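Local coordinates for protein epoxide hydrolase (Aspergillus niger, PDB 3G02) that probably catalyses the hydrolysis of epoxides to diols with an alpha/beta-hydrolase fold, here in an engineered enantioselective form, at residues G192-F197 with H313-W318; G166-A171 with G199-V204. The protein carries 9 engineered substitutions. All blocks are in the same frame, centred on the assembly; numbering follows the deposited sequence.

Contact 1. Residues G192-F197 with H313-W318; sequences GDIGSF and HTYREW. Engineered in segment 313-318: Trp318 (natural residue Thr). With FMT (formic acid), chain C.
Ile194 lies beneath the engineered indole of Trp318 and sends its tip back to Thr314 and Tyr315, one turn earlier in 313-318. Its CG1 sits 3.7 Å from the centroid of the six-membered ring and only 10° off the normal, a CH-pi contact square over the face. With CG1 beside the backbone N and chi2 extended, CD1 runs to Tyr315 CE1 at 3.7 Å and meets Thr314 OG1 tip to tip. Trp318 has CG anti to its N (chi1 -170°), which lays the indole across the helix start; Phe197 CB touches its edge 3.9 Å from CD1. Water 1, in the indole plane, accepts a hydrogen bond from Trp318 NE1 and donates one to Asp193 O, bridging the segments where no direct bond does. Asp193 OD2 accepts from Ile194 N at 2.9 Å, from above the carboxylate plane, and also from Trp118 N, so two amides fix the carboxylate. A formic acid lies between Asp193 OD1, 2.5 Å from its O1, and Tyr315 OH, which donates to its O2 at 2.6 Å. The strained Asp193 backbone, at positive phi between strand and helix, fits the nucleophile elbow of alpha/beta-hydrolases, facing the predicted proton donor Tyr315.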
loop_
_atom_site.group_PDB
_atom_site.type_symbol
_atom_site.label_atom_id
_atom_site.label_comp_id
_atom_site.label_asym_id
_atom_site.label_seq_id
_atom_site.Cartn_x
_atom_site.Cartn_y
_atom_site.Cartn_z
ATOM N N GLY A 192 4.869 17.102 15.837
ATOM C CA GLY A 192 3.876 16.037 15.770
ATOM C C GLY A 192 4.269 15.092 14.653
ATOM O O GLY A 192 5.094 15.440 13.804
ATOM N N ASP A 193 3.689 13.894 14.664
ATOM C CA ASP A 193 3.918 12.902 13.615
ATOM C C ASP A 193 5.421 12.662 13.401
ATOM O O ASP A 193 6.177 12.554 14.373
ATOM C CB ASP A 193 3.208 13.337 12.330
ATOM C CG ASP A 193 2.928 12.180 11.412
ATOM O OD1 ASP A 193 2.061 11.361 11.764
ATOM O OD2 ASP A 193 3.586 12.082 10.358
ATOM N N ILE A 194 5.866 12.587 12.147
ATOM C CA ILE A 194 7.289 12.399 11.850
ATOM C C ILE A 194 8.111 13.533 12.466
ATOM O O ILE A 194 9.206 13.306 12.980
ATOM C CB ILE A 194 7.533 12.268 10.332
ATOM C CG1 ILE A 194 6.877 10.983 9.816
ATOM C CG2 ILE A 194 9.037 12.271 10.007
ATOM C CD1 ILE A 194 6.689 10.937 8.309
ATOM N N GLY A 195 7.550 14.740 12.458
ATOM C CA GLY A 195 8.181 15.890 13.104
ATOM C C GLY A 195 8.510 15.679 14.574
ATOM O O GLY A 195 9.444 16.295 15.086
ATOM N N SER A 196 7.734 14.835 15.256
ATOM C CA SER A 196 8.025 14.481 16.649
ATOM C C SER A 196 9.360 13.769 16.750
ATOM O O SER A 196 10.178 14.096 17.612
ATOM C CB SER A 196 6.928 13.600 17.250
ATOM O OG SER A 196 5.801 14.365 17.627
ATOM N N PHE A 197 9.584 12.801 15.861
ATOM C CA PHE A 197 10.827 12.038 15.896
ATOM C C PHE A 197 12.012 12.923 15.531
ATOM O O PHE A 197 13.062 12.827 16.161
ATOM C CB PHE A 197 10.790 10.763 15.045
ATOM C CG PHE A 197 11.859 9.774 15.429
ATOM C CD1 PHE A 197 11.614 8.809 16.402
ATOM C CD2 PHE A 197 13.129 9.847 14.861
ATOM C CE1 PHE A 197 12.610 7.909 16.782
ATOM C CE2 PHE A 197 14.134 8.947 15.229
ATOM C CZ PHE A 197 13.871 7.981 16.190
ATOM N N HIS A 313 10.614 9.322 2.154
ATOM C CA HIS A 313 11.952 8.760 2.387
ATOM C C HIS A 313 12.194 8.347 3.834
ATOM O O HIS A 313 12.914 7.383 4.095
ATOM C CB HIS A 313 13.062 9.715 1.903
ATOM C CG HIS A 313 13.142 11.009 2.661
ATOM N ND1 HIS A 313 12.363 12.105 2.350
ATOM C CD2 HIS A 313 13.932 11.393 3.693
ATOM C CE1 HIS A 313 12.657 13.099 3.170
ATOM N NE2 HIS A 313 13.607 12.694 3.994
ATOM N N THR A 314 11.583 9.066 4.769
ATOM C CA THR A 314 11.814 8.818 6.187
ATOM C C THR A 314 11.178 7.531 6.690
ATOM O O THR A 314 11.594 7.003 7.717
ATOM C CB THR A 314 11.278 9.962 7.052
ATOM O OG1 THR A 314 9.925 10.224 6.678
ATOM C CG2 THR A 314 12.119 11.221 6.852
ATOM N N TYR A 315 10.172 7.024 5.979
ATOM C CA TYR A 315 9.431 5.869 6.481
ATOM C C TYR A 315 10.281 4.623 6.709
ATOM O O TYR A 315 10.050 3.888 7.660
ATOM C CB TYR A 315 8.235 5.547 5.586
ATOM C CG TYR A 315 7.040 6.413 5.887
ATOM C CD1 TYR A 315 6.959 7.712 5.390
ATOM C CD2 TYR A 315 5.996 5.940 6.684
ATOM C CE1 TYR A 315 5.860 8.517 5.671
ATOM C CE2 TYR A 315 4.896 6.736 6.974
ATOM C CZ TYR A 315 4.837 8.023 6.466
ATOM O OH TYR A 315 3.752 8.823 6.741
ATOM N N ARG A 316 11.266 4.392 5.848
ATOM C CA ARG A 316 12.123 3.212 6.011
ATOM C C ARG A 316 12.947 3.256 7.301
ATOM O O ARG A 316 13.409 2.217 7.769
ATOM C CB ARG A 316 13.004 2.977 4.785
ATOM C CG ARG A 316 13.860 4.151 4.366
ATOM C CD ARG A 316 14.555 3.799 3.078
ATOM N NE ARG A 316 15.266 4.911 2.455
ATOM C CZ ARG A 316 14.731 5.757 1.579
ATOM N NH1 ARG A 316 13.451 5.654 1.235
ATOM N NH2 ARG A 316 15.475 6.717 1.050
ATOM N N GLU A 317 13.106 4.449 7.875
ATOM C CA GLU A 317 13.721 4.602 9.200
ATOM C C GLU A 317 12.683 4.784 10.312
ATOM O O GLU A 317 12.901 4.352 11.446
ATOM C CB GLU A 317 14.688 5.785 9.220
ATOM C CG GLU A 317 15.920 5.607 8.353
ATOM C CD GLU A 317 17.018 6.603 8.678
ATOM O OE1 GLU A 317 16.739 7.590 9.394
ATOM O OE2 GLU A 317 18.160 6.389 8.216
ATOM N N TRP A 318 11.563 5.429 9.991
ATOM C CA TRP A 318 10.564 5.788 11.004
ATOM C C TRP A 318 9.691 4.614 11.458
ATOM O O TRP A 318 9.339 4.527 12.637
ATOM C CB TRP A 318 9.700 6.952 10.501
ATOM C CG TRP A 318 8.781 7.569 11.531
ATOM C CD1 TRP A 318 9.142 8.174 12.708
ATOM C CD2 TRP A 318 7.355 7.668 11.452
ATOM N NE1 TRP A 318 8.025 8.631 13.367
ATOM C CE2 TRP A 318 6.916 8.333 12.619
ATOM C CE3 TRP A 318 6.403 7.255 10.508
ATOM C CZ2 TRP A 318 5.566 8.595 12.869
ATOM C CZ3 TRP A 318 5.062 7.511 10.760
ATOM C CH2 TRP A 318 4.657 8.179 11.933
HETATM C C FMT C . 2.293 9.193 9.456
HETATM O O1 FMT C . 1.656 9.262 10.502
HETATM O O2 FMT C . 2.246 8.202 8.725
HETATM O O HOH W 1 7.288 10.183 15.731
#

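Contact 2. Residues G166-A171 with G199-V204; sequences GLMDNA and GRLLGV. With FMT (formic acid), chain D.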
loop_
_atom_site.group_PDB
_atom_site.type_symbol
_atom_site.label_atom_id
_atom_site.label_comp_id
_atom_site.label_asym_id
_atom_site.label_seq_id
_atom_site.Cartn_x
_atom_site.Cartn_y
_atom_site.Cartn_z
ATOM N N GLY A 166 17.834 10.375 5.818
ATOM C CA GLY A 166 17.028 9.831 6.904
ATOM C C GLY A 166 16.604 10.867 7.920
ATOM O O GLY A 166 16.688 12.069 7.668
ATOM N N LEU A 167 16.161 10.383 9.074
ATOM C CA LEU A 167 15.622 11.244 10.122
ATOM C C LEU A 167 16.668 12.187 10.718
ATOM O O LEU A 167 16.371 13.353 10.965
ATOM C CB LEU A 167 14.929 10.411 11.208
ATOM C CG LEU A 167 13.657 9.680 10.749
ATOM C CD1 LEU A 167 13.359 8.463 11.605
ATOM C CD2 LEU A 167 12.464 10.634 10.718
ATOM N N MET A 168 17.888 11.690 10.916
ATOM C CA MET A 168 18.976 12.525 11.433
ATOM C C MET A 168 19.334 13.649 10.465
ATOM O O MET A 168 19.632 14.771 10.883
ATOM C CB MET A 168 20.215 11.680 11.746
ATOM C CG MET A 168 21.323 12.442 12.475
ATOM S SD MET A 168 20.799 13.080 14.085
ATOM C CE MET A 168 20.593 11.565 15.013
ATOM N N ASP A 169 19.300 13.343 9.171
ATOM C CA ASP A 169 19.541 14.339 8.132
ATOM C C ASP A 169 18.492 15.450 8.174
ATOM O O ASP A 169 18.818 16.630 8.024
ATOM C CB ASP A 169 19.543 13.679 6.754
ATOM C CG ASP A 169 20.702 12.720 6.561
ATOM O OD1 ASP A 169 21.862 13.110 6.813
ATOM O OD2 ASP A 169 20.452 11.570 6.145
ATOM N N ASN A 170 17.235 15.061 8.378
ATOM C CA ASN A 170 16.154 16.022 8.552
ATOM C C ASN A 170 16.393 16.930 9.754
ATOM O O ASN A 170 16.220 18.150 9.664
ATOM C CB ASN A 170 14.809 15.304 8.689
ATOM C CG ASN A 170 14.161 15.006 7.345
ATOM O OD1 ASN A 170 13.279 15.738 6.904
ATOM N ND2 ASN A 170 14.595 13.934 6.691
ATOM N N ALA A 171 16.796 16.324 10.870
ATOM C CA ALA A 171 17.107 17.059 12.096
ATOM C C ALA A 171 18.239 18.057 11.868
ATOM O O ALA A 171 18.143 19.219 12.269
ATOM C CB ALA A 171 17.449 16.100 13.224
ATOM N N GLY A 199 12.014 16.100 16.132
ATOM C CA GLY A 199 12.120 16.854 17.386
ATOM C C GLY A 199 12.848 16.114 18.498
ATOM O O GLY A 199 13.633 16.716 19.239
ATOM N N ARG A 200 12.587 14.816 18.623
ATOM C CA ARG A 200 13.279 13.979 19.602
ATOM C C ARG A 200 14.786 13.985 19.347
ATOM O O ARG A 200 15.574 14.174 20.277
ATOM C CB ARG A 200 12.738 12.543 19.580
ATOM C CG ARG A 200 13.426 11.603 20.574
ATOM C CD ARG A 200 12.695 10.274 20.727
ATOM N NE ARG A 200 11.397 10.432 21.384
ATOM C CZ ARG A 200 11.204 10.429 22.701
ATOM N NH1 ARG A 200 12.227 10.269 23.539
ATOM N NH2 ARG A 200 9.978 10.580 23.189
ATOM N N LEU A 201 15.179 13.789 18.089
ATOM C CA LEU A 201 16.597 13.779 17.718
ATOM C C LEU A 201 17.270 15.123 17.997
ATOM O O LEU A 201 18.421 15.168 18.452
ATOM C CB LEU A 201 16.782 13.378 16.253
ATOM C CG LEU A 201 16.384 11.954 15.856
ATOM C CD1 LEU A 201 16.527 11.777 14.359
ATOM C CD2 LEU A 201 17.210 10.905 16.599
ATOM N N LEU A 202 16.551 16.211 17.735
ATOM C CA LEU A 202 17.037 17.549 18.072
ATOM C C LEU A 202 17.245 17.707 19.580
ATOM O O LEU A 202 18.278 18.223 20.022
ATOM C CB LEU A 202 16.089 18.624 17.528
ATOM C CG LEU A 202 16.072 18.737 15.997
ATOM C CD1 LEU A 202 14.867 19.520 15.506
ATOM C CD2 LEU A 202 17.368 19.353 15.473
ATOM N N GLY A 203 16.276 17.247 20.366
ATOM C CA GLY A 203 16.392 17.278 21.822
ATOM C C GLY A 203 17.562 16.455 22.331
ATOM O O GLY A 203 18.273 16.871 23.249
ATOM N N VAL A 204 17.767 15.294 21.719
ATOM C CA VAL A 204 18.792 14.340 22.147
ATOM C C VAL A 204 20.220 14.786 21.807
ATOM O O VAL A 204 21.123 14.680 22.648
ATOM C CB VAL A 204 18.505 12.926 21.561
ATOM C CG1 VAL A 204 19.692 11.981 21.750
ATOM C CG2 VAL A 204 17.251 12.339 22.194
HETATM C C FMT D . 8.660 10.532 18.974
HETATM O O1 FMT D . 7.754 9.984 18.347
HETATM O O2 FMT D . 8.958 10.244 20.134
#
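Two helices of the alpha/beta-hydrolase fold, helix 167-180 and helix 194-205, which follows the predicted nucleophile Asp193, cross here with their short segments 9.0 Å apart and at -69°. Leu201 carries most of the contact: its CG stands beside the backbone N (chi1 -65°) and chi2 is extended, so CD1 presses on the first turn of the other helix, 3.7 Å from Met168 N and 3.8 Å from Leu167 CB. Met168, bent at chi2 and chi3, curls its CE back to Leu201 CD2, crossing that side chain obliquely. One turn on, Ala171 points its CB at the 199-204 helix and meets Leu201 CB at 4.1 Å and Leu202 CD2 at 4.0 Å; Ala171 CA comes within 6.0 Å of Leu202 CA. No hydrogen bond crosses; the closest approach is the methyl Leu202 CD2 against Ala171 O at 3.3 Å. Gly166 is the N-cap; its N donates to Asp169 OD2 along the anti lone pair, while Asn170 ND2 and Asn170 N both bond to Gly166 O. Arg200, bent at chi3, turns its guanidinium edge to a formic acid, NE giving O2 a 2.7 Å bond and NH2 a weak one. Leu202 also packs on Val174 of helix 167-180 and on Tyr187 and Ile189 of strand 187-191, placing the crossing against the central sheet.

Helix 194-205 serves both contacts: its first turn meets 313-318 in contact 1 and its later turns meet helix 167-180 in contact 2, the two centres 9 Å apart. The remaining partners, 166-171 and 313-318, also touch each other directly. Glu317 OE1 lies 2.9 Å from Leu167 N and His313 NE2 3.1 Å from Asn170 ND2, both probable hydrogen bonds. Phe197 CD2 packs on Leu167 CD1 at 3.5 Å. Contact 1 holds the predicted nucleophile Asp193 and proton donor Tyr315; the side chain of Asp193 is about 3 Å from that of His375, also a predicted proton donor. Contact 2 lies farther from the site, the Leu167 side chain about 9 Å from that of Asp193.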